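Local coordinates for protein periplasmic chaperone Spy (Escherichia coli, PDB 5WO2) that acts as an ATP-independent periplasmic chaperone, a cradle-shaped homodimer that limits aggregation of unfolded proteins and lets substrates fold while bound to it, at the interface of chains A and B. Coordinates in Å, arbitrary orientation; residue numbers count along the deposited sequence, not the author numbering. Chains: chain A/B, Periplasmic chaperone Spy.

Contact 1: the interface of chains A and B. Residues chain A 77, 88-89, 92-93; chain B 38, 41-42.
B:His38 lies flat against A:Phe92: the ring planes are 16° apart and the centroids 4.0 Å, a parallel stack. The overlap is offset, B:His38 CG lying above the rim of the phenyl ring, and the two side chains run past each other in opposite directions. With CG anti to the backbone N, chi1 -166° carries the imidazole of B:His38 across to helix 82-93 of chain A, where B:His38 NE2 donates a 2.7 Å hydrogen bond to the amide oxygen A:Asn89 OD1. That oxygen lies close to the imidazole plane, whereas the donor stands 41° out of the carbonyl plane. The other end of the amide fixes its rotation: A:Asn89 ND2 gives a 3.1 Å hydrogen bond, within the amide plane, to the phenol oxygen A:Tyr77 OH. At the ND1-CE1 edge of the imidazole, nearly coplanar with it, the carboxylate oxygen A:Glu93 OE2 lies 2.9 Å from B:His38 ND1, displaced toward CE1, a nearby negative charge that might favour a protonated ring. B:Ala42 sits over the face of the A:Tyr77 ring, its CA 3.7 Å from the centroid in a CH-pi contact. The patch joins the end of helix 32-41 in chain B to helices 82-93 and 59-77 in chain A, within the homodimer interface.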
loop_
_atom_site.group_PDB
_atom_site.type_symbol
_atom_site.label_atom_id
_atom_site.label_comp_id
_atom_site.label_asym_id
_atom_site.label_seq_id
_atom_site.Cartn_x
_atom_site.Cartn_y
_atom_site.Cartn_z
ATOM N N TYR A 77 -7.834 -7.740 18.591
ATOM C CA TYR A 77 -6.719 -8.107 19.440
ATOM C C TYR A 77 -7.183 -8.278 20.871
ATOM O O TYR A 77 -6.797 -9.226 21.558
ATOM C CB TYR A 77 -5.604 -7.047 19.377
ATOM C CG TYR A 77 -4.408 -7.387 20.254
ATOM C CD1 TYR A 77 -3.387 -8.178 19.769
ATOM C CD2 TYR A 77 -4.287 -6.891 21.544
ATOM C CE1 TYR A 77 -2.300 -8.506 20.542
ATOM C CE2 TYR A 77 -3.176 -7.229 22.356
ATOM C CZ TYR A 77 -2.192 -8.025 21.845
ATOM O OH TYR A 77 -1.079 -8.343 22.591
ATOM N N PHE A 88 -0.604 -14.082 17.649
ATOM C CA PHE A 88 -0.863 -12.955 16.764
ATOM C C PHE A 88 0.365 -12.037 16.668
ATOM O O PHE A 88 0.747 -11.617 15.575
ATOM C CB PHE A 88 -2.082 -12.147 17.244
ATOM C CG PHE A 88 -2.262 -10.829 16.508
ATOM C CD1 PHE A 88 -1.609 -9.688 16.937
ATOM C CD2 PHE A 88 -3.075 -10.763 15.382
ATOM C CE1 PHE A 88 -1.748 -8.486 16.255
ATOM C CE2 PHE A 88 -3.239 -9.577 14.698
ATOM C CZ PHE A 88 -2.566 -8.430 15.130
ATOM N N ASN A 89 0.972 -11.713 17.816
ATOM C CA ASN A 89 2.182 -10.871 17.807
ATOM C C ASN A 89 3.366 -11.532 17.153
ATOM O O ASN A 89 4.085 -10.885 16.400
ATOM C CB ASN A 89 2.548 -10.474 19.223
ATOM C CG ASN A 89 1.551 -9.532 19.808
ATOM O OD1 ASN A 89 1.008 -8.672 19.093
ATOM N ND2 ASN A 89 1.298 -9.657 21.110
ATOM N N PHE A 92 2.809 -11.249 13.598
ATOM C CA PHE A 92 2.974 -9.871 13.209
ATOM C C PHE A 92 4.464 -9.613 12.944
ATOM O O PHE A 92 4.811 -8.989 11.954
ATOM C CB PHE A 92 2.434 -8.927 14.270
ATOM C CG PHE A 92 2.123 -7.562 13.744
ATOM C CD1 PHE A 92 3.141 -6.637 13.538
ATOM C CD2 PHE A 92 0.815 -7.206 13.429
ATOM C CE1 PHE A 92 2.853 -5.362 13.024
ATOM C CE2 PHE A 92 0.523 -5.931 12.931
ATOM C CZ PHE A 92 1.550 -5.008 12.725
ATOM N N GLU A 93 5.335 -10.156 13.795
ATOM C CA GLU A 93 6.787 -9.947 13.688
ATOM C C GLU A 93 7.423 -10.639 12.488
ATOM O O GLU A 93 8.420 -10.154 11.938
ATOM C CB GLU A 93 7.463 -10.419 14.976
ATOM C CG GLU A 93 7.024 -9.597 16.185
ATOM C CD GLU A 93 7.443 -8.140 16.058
ATOM O OE1 GLU A 93 8.557 -7.948 15.569
ATOM O OE2 GLU A 93 6.709 -7.160 16.358
ATOM N N HIS B 38 2.083 -1.753 15.087
ATOM C CA HIS B 38 1.932 -2.899 15.969
ATOM C C HIS B 38 1.574 -2.461 17.371
ATOM O O HIS B 38 0.641 -3.015 17.987
ATOM C CB HIS B 38 3.212 -3.711 15.992
ATOM C CG HIS B 38 3.058 -5.065 16.605
ATOM N ND1 HIS B 38 4.133 -5.891 16.817
ATOM C CD2 HIS B 38 1.975 -5.721 17.093
ATOM C CE1 HIS B 38 3.724 -7.027 17.346
ATOM N NE2 HIS B 38 2.412 -6.957 17.527
ATOM N N ILE B 41 -2.055 -1.399 17.711
ATOM C CA ILE B 41 -2.967 -2.523 17.652
ATOM C C ILE B 41 -2.911 -3.347 18.940
ATOM O O ILE B 41 -3.938 -3.659 19.495
ATOM C CB ILE B 41 -2.659 -3.403 16.446
ATOM C CG1 ILE B 41 -2.972 -2.605 15.178
ATOM C CG2 ILE B 41 -3.397 -4.756 16.563
ATOM C CD1 ILE B 41 -2.574 -3.307 13.890
ATOM N N ALA B 42 -1.715 -3.694 19.402
ATOM C CA ALA B 42 -1.520 -4.506 20.616
ATOM C C ALA B 42 -1.485 -3.645 21.860
ATOM O O ALA B 42 -0.436 -3.542 22.519
ATOM C CB ALA B 42 -0.223 -5.283 20.531
#

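Contact 2: the interface of chains A and B. Residues chain A 37, 40-41, 51, 54-55; chain B 66, 70, 92.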
loop_
_atom_site.group_PDB
_atom_site.type_symbol
_atom_site.label_atom_id
_atom_site.label_comp_id
_atom_site.label_asym_id
_atom_site.label_seq_id
_atom_site.Cartn_x
_atom_site.Cartn_y
_atom_site.Cartn_z
ATOM N N MET A 37 -2.866 8.432 -11.899
ATOM C CA MET A 37 -1.543 7.839 -12.018
ATOM C C MET A 37 -1.186 7.588 -13.484
ATOM O O MET A 37 -0.045 7.828 -13.895
ATOM C CB MET A 37 -1.427 6.533 -11.219
ATOM C CG MET A 37 -1.394 6.729 -9.717
ATOM S SD MET A 37 -1.291 5.133 -8.862
ATOM C CE MET A 37 0.136 4.424 -9.714
ATOM N N ILE A 40 0.138 10.603 -15.286
ATOM C CA ILE A 40 1.495 10.932 -14.889
ATOM C C ILE A 40 2.504 10.018 -15.527
ATOM O O ILE A 40 3.598 10.429 -15.935
ATOM C CB ILE A 40 1.604 10.866 -13.372
ATOM C CG1 ILE A 40 0.833 12.043 -12.794
ATOM C CG2 ILE A 40 3.080 10.897 -12.855
ATOM C CD1 ILE A 40 0.291 11.757 -11.449
ATOM N N ILE A 41 2.134 8.762 -15.624
ATOM C CA ILE A 41 3.064 7.750 -16.070
ATOM C C ILE A 41 3.214 7.758 -17.601
ATOM O O ILE A 41 4.331 7.664 -18.078
ATOM C CB ILE A 41 2.643 6.348 -15.602
ATOM C CG1 ILE A 41 2.984 6.183 -14.126
ATOM C CG2 ILE A 41 3.360 5.276 -16.420
ATOM C CD1 ILE A 41 2.411 4.931 -13.503
ATOM N N ALA A 51 2.806 14.839 -9.734
ATOM C CA ALA A 51 2.789 13.544 -9.010
ATOM C C ALA A 51 2.555 13.736 -7.529
ATOM O O ALA A 51 1.748 13.030 -6.904
ATOM C CB ALA A 51 4.085 12.795 -9.234
ATOM N N GLN A 54 -1.000 14.440 -6.921
ATOM C CA GLN A 54 -1.738 13.190 -7.131
ATOM C C GLN A 54 -1.696 12.327 -5.887
ATOM O O GLN A 54 -2.713 11.827 -5.426
ATOM C CB GLN A 54 -1.161 12.406 -8.342
ATOM C CG GLN A 54 -2.008 11.156 -8.801
ATOM C CD GLN A 54 -1.840 9.924 -7.919
ATOM O OE1 GLN A 54 -2.812 9.197 -7.632
ATOM N NE2 GLN A 54 -0.619 9.674 -7.493
ATOM N N ILE A 55 -0.506 12.165 -5.346
ATOM C CA ILE A 55 -0.283 11.302 -4.197
ATOM C C ILE A 55 -1.046 11.833 -2.988
ATOM O O ILE A 55 -1.636 11.074 -2.228
ATOM C CB ILE A 55 1.223 11.206 -3.913
ATOM C CG1 ILE A 55 1.884 10.423 -5.054
ATOM C CG2 ILE A 55 1.511 10.636 -2.557
ATOM C CD1 ILE A 55 3.381 10.579 -5.087
ATOM N N MET B 66 5.679 6.083 -3.663
ATOM C CA MET B 66 4.893 6.384 -4.851
ATOM C C MET B 66 5.679 7.202 -5.855
ATOM O O MET B 66 5.634 6.889 -7.042
ATOM C CB MET B 66 3.608 7.121 -4.487
ATOM C CG MET B 66 2.534 6.266 -3.851
ATOM S SD MET B 66 1.988 4.884 -4.852
ATOM C CE MET B 66 2.083 5.486 -6.510
ATOM N N MET B 70 6.239 5.790 -9.608
ATOM C CA MET B 70 5.757 6.472 -10.818
ATOM C C MET B 70 6.907 6.940 -11.662
ATOM O O MET B 70 6.785 6.896 -12.886
ATOM C CB MET B 70 4.805 7.630 -10.486
ATOM C CG MET B 70 3.488 7.086 -9.809
ATOM S SD MET B 70 2.197 8.362 -9.784
ATOM C CE MET B 70 2.736 9.147 -8.339
ATOM N N PHE B 92 -2.257 -1.471 -18.419
ATOM C CA PHE B 92 -2.408 -0.597 -17.284
ATOM C C PHE B 92 -3.865 -0.632 -16.801
ATOM O O PHE B 92 -4.147 -0.590 -15.596
ATOM C CB PHE B 92 -1.964 0.842 -17.658
ATOM C CG PHE B 92 -1.732 1.741 -16.453
ATOM C CD1 PHE B 92 -2.787 2.403 -15.842
ATOM C CD2 PHE B 92 -0.460 1.910 -15.919
ATOM C CE1 PHE B 92 -2.591 3.217 -14.690
ATOM C CE2 PHE B 92 -0.255 2.731 -14.789
ATOM C CZ PHE B 92 -1.320 3.365 -14.176
#
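B:Met70 pushes its thioether between two helices of chain A, with A:Ile55, A:Ala51 and A:Gln54 on one flank and A:Met37 and A:Ile40 on the other. The terminal methyl B:Met70 CE is 3.6 Å from A:Ile55 CD1. The same B:Met70 CE packs 3.5 Å from the amide nitrogen A:Gln54 NE2. The sulfur lies between the two helices, B:Met70 SD being 3.9 Å from A:Met37 CG, where the two side chains cross at about a right angle. A bend at chi3 (-84°) turns the methyl off the line of the chain and toward helix 48-56. B:Met70 has the most surface hidden in this patch, 87 Å².

Beside it, B:Met66 uses two separate points. Its CB meets A:Ile55 CD1 at 3.5 Å as the side chains slide past each other in opposite directions. The chain then folds at chi2 and chi3 (-59° and -34°), bringing B:Met66 CE to 3.9 Å from A:Met37 CE. Farther along, A:Ile41 CD1 touches the rim of the B:Phe92 ring, 3.7 Å from CE2.

The spacing along the helices is consistent with this arrangement: B:Met66 and B:Met70 are one turn apart on helix 48-77, as are A:Met37 and A:Ile41 on helix 31-41. The site is a helix-packing part of the dimer interface, where chain A's helices 31-41 and 48-56 receive the long helix of chain B, with helix 82-94 at its margin.

Contact 3: the interface of chains A and B. Residues chain A 67, 70; chain B 37, 40-41, 46, 51, 54-55.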
loop_
_atom_site.group_PDB
_atom_site.type_symbol
_atom_site.label_atom_id
_atom_site.label_comp_id
_atom_site.label_asym_id
_atom_site.label_seq_id
_atom_site.Cartn_x
_atom_site.Cartn_y
_atom_site.Cartn_z
ATOM N N LEU A 67 -7.647 4.544 10.045
ATOM C CA LEU A 67 -8.111 4.632 11.431
ATOM C C LEU A 67 -9.125 3.571 11.720
ATOM O O LEU A 67 -9.101 2.926 12.789
ATOM C CB LEU A 67 -8.735 5.975 11.717
ATOM C CG LEU A 67 -7.786 7.129 12.025
ATOM C CD1 LEU A 67 -8.558 8.427 12.097
ATOM C CD2 LEU A 67 -7.112 6.849 13.354
ATOM N N MET A 70 -7.221 0.236 11.966
ATOM C CA MET A 70 -6.398 0.061 13.158
ATOM C C MET A 70 -7.330 -0.120 14.366
ATOM O O MET A 70 -7.056 -0.946 15.257
ATOM C CB MET A 70 -5.429 1.223 13.360
ATOM C CG MET A 70 -4.403 1.304 12.286
ATOM S SD MET A 70 -3.538 2.912 12.414
ATOM C CE MET A 70 -2.471 2.224 13.604
ATOM N N MET B 37 2.676 0.869 14.347
ATOM C CA MET B 37 1.365 0.290 14.059
ATOM C C MET B 37 1.091 -0.890 14.974
ATOM O O MET B 37 0.001 -1.046 15.555
ATOM C CB MET B 37 1.291 -0.176 12.607
ATOM C CG MET B 37 -0.089 -0.694 12.240
ATOM S SD MET B 37 -0.299 -1.098 10.518
ATOM C CE MET B 37 -2.071 -1.360 10.484
ATOM N N ILE B 40 0.101 0.149 18.394
ATOM C CA ILE B 40 -1.239 0.742 18.469
ATOM C C ILE B 40 -2.298 -0.353 18.487
ATOM O O ILE B 40 -3.288 -0.264 19.210
ATOM C CB ILE B 40 -1.466 1.687 17.277
ATOM C CG1 ILE B 40 -0.709 2.998 17.551
ATOM C CG2 ILE B 40 -2.948 1.981 17.058
ATOM C CD1 ILE B 40 -0.379 3.721 16.339
ATOM N N ILE B 41 -2.055 -1.399 17.711
ATOM C CA ILE B 41 -2.967 -2.523 17.652
ATOM C C ILE B 41 -2.911 -3.347 18.940
ATOM O O ILE B 41 -3.938 -3.659 19.495
ATOM C CB ILE B 41 -2.659 -3.403 16.446
ATOM C CG1 ILE B 41 -2.972 -2.605 15.178
ATOM C CG2 ILE B 41 -3.397 -4.756 16.563
ATOM C CD1 ILE B 41 -2.574 -3.307 13.890
ATOM N N PHE B 46 -7.697 1.723 22.288
ATOM C CA PHE B 46 -7.319 2.356 21.025
ATOM C C PHE B 46 -7.095 3.841 21.260
ATOM O O PHE B 46 -7.961 4.536 21.780
ATOM C CB PHE B 46 -8.406 2.155 19.987
ATOM C CG PHE B 46 -8.108 2.806 18.655
ATOM C CD1 PHE B 46 -7.087 2.344 17.884
ATOM C CD2 PHE B 46 -8.879 3.841 18.183
ATOM C CE1 PHE B 46 -6.816 2.952 16.647
ATOM C CE2 PHE B 46 -8.629 4.437 16.983
ATOM C CZ PHE B 46 -7.577 4.007 16.207
ATOM N N ALA B 51 -2.852 7.038 16.832
ATOM C CA ALA B 51 -3.026 6.392 15.533
ATOM C C ALA B 51 -2.943 7.414 14.421
ATOM O O ALA B 51 -2.335 7.160 13.374
ATOM C CB ALA B 51 -4.375 5.642 15.516
ATOM N N GLN B 54 0.676 8.120 13.636
ATOM C CA GLN B 54 1.264 6.984 12.901
ATOM C C GLN B 54 0.875 7.059 11.452
ATOM O O GLN B 54 1.724 6.905 10.564
ATOM C CB GLN B 54 0.810 5.639 13.488
ATOM C CG GLN B 54 1.632 4.456 12.990
ATOM C CD GLN B 54 1.147 3.878 11.664
ATOM O OE1 GLN B 54 0.007 4.125 11.243
ATOM N NE2 GLN B 54 2.017 3.092 10.999
ATOM N N ILE B 55 -0.391 7.371 11.193
ATOM C CA ILE B 55 -0.860 7.480 9.817
ATOM C C ILE B 55 -0.149 8.626 9.075
ATOM O O ILE B 55 0.351 8.468 7.949
ATOM C CB ILE B 55 -2.398 7.666 9.771
ATOM C CG1 ILE B 55 -3.103 6.389 10.236
ATOM C CG2 ILE B 55 -2.883 8.116 8.349
ATOM C CD1 ILE B 55 -4.548 6.613 10.515
#
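Helix-to-helix packing in the dimer of this CpxP/Spy (LTXXQ) family protein brings helix 59-77 of chain A against helices 32-41 and 48-77 of chain B. A:Met70 is the inserted residue, with 109 Å² of its surface hidden by the partner. Its methyl CE packs tightly against B:Ile40, 3.5 Å from the branch methyl CG2 and 3.8 Å from CD1. The side chain leaves with CG anti to the carbonyl carbon, continues extended through chi2 (168°), and turns at chi3 (85°), which carries the methyl to B:Ile40 while the sulfur stays near helix 48-77. There A:Met70 SD lies 3.9 Å from the amide oxygen B:Gln54 OE1, and the A:Met70 side chain runs past B:Ile55 in the opposite direction.

B:Met37 crosses A:Met70 at a slant and places its methyl CE 4.0 Å from A:Met70 CG. Its chain is extended beyond CG, and chi1 of -176° sends it across the inserted side chain. Closer to the backbone, the ring of B:Phe46, from the loop preceding helix 48-77, brings CE1 to 4.0 Å from A:Met70 CB.

One turn earlier on the chain A helix, A:Leu67 crosses B:Ile55 at about a right angle, its branch carbon CG 3.6 Å from B:Ile55 CD1. The A:Leu67 methyl CD2 reaches B:Ala51 as well, 3.7 Å from its CB, and also approaches the B:Phe46 ring.

Contact 1 and contact 3 are neighbours, their C-alpha centres about 11 Å apart, and they share B:Ile41; helix 32-41 of chain B serves both, as does helix 59-77 of chain A. The C-alpha centre of contact 2 is about 32 Å from that of contact 1 and about 27 Å from that of contact 3. With the chains exchanged, contacts 2 and 3 use many of the same positions, as expected of two-fold related patches, although the Met37 and Met70 conformers differ between the copies. Dimerisation combines an apolar methionine-based seam in each half with the polar and stacked links of contact 1 and their twin.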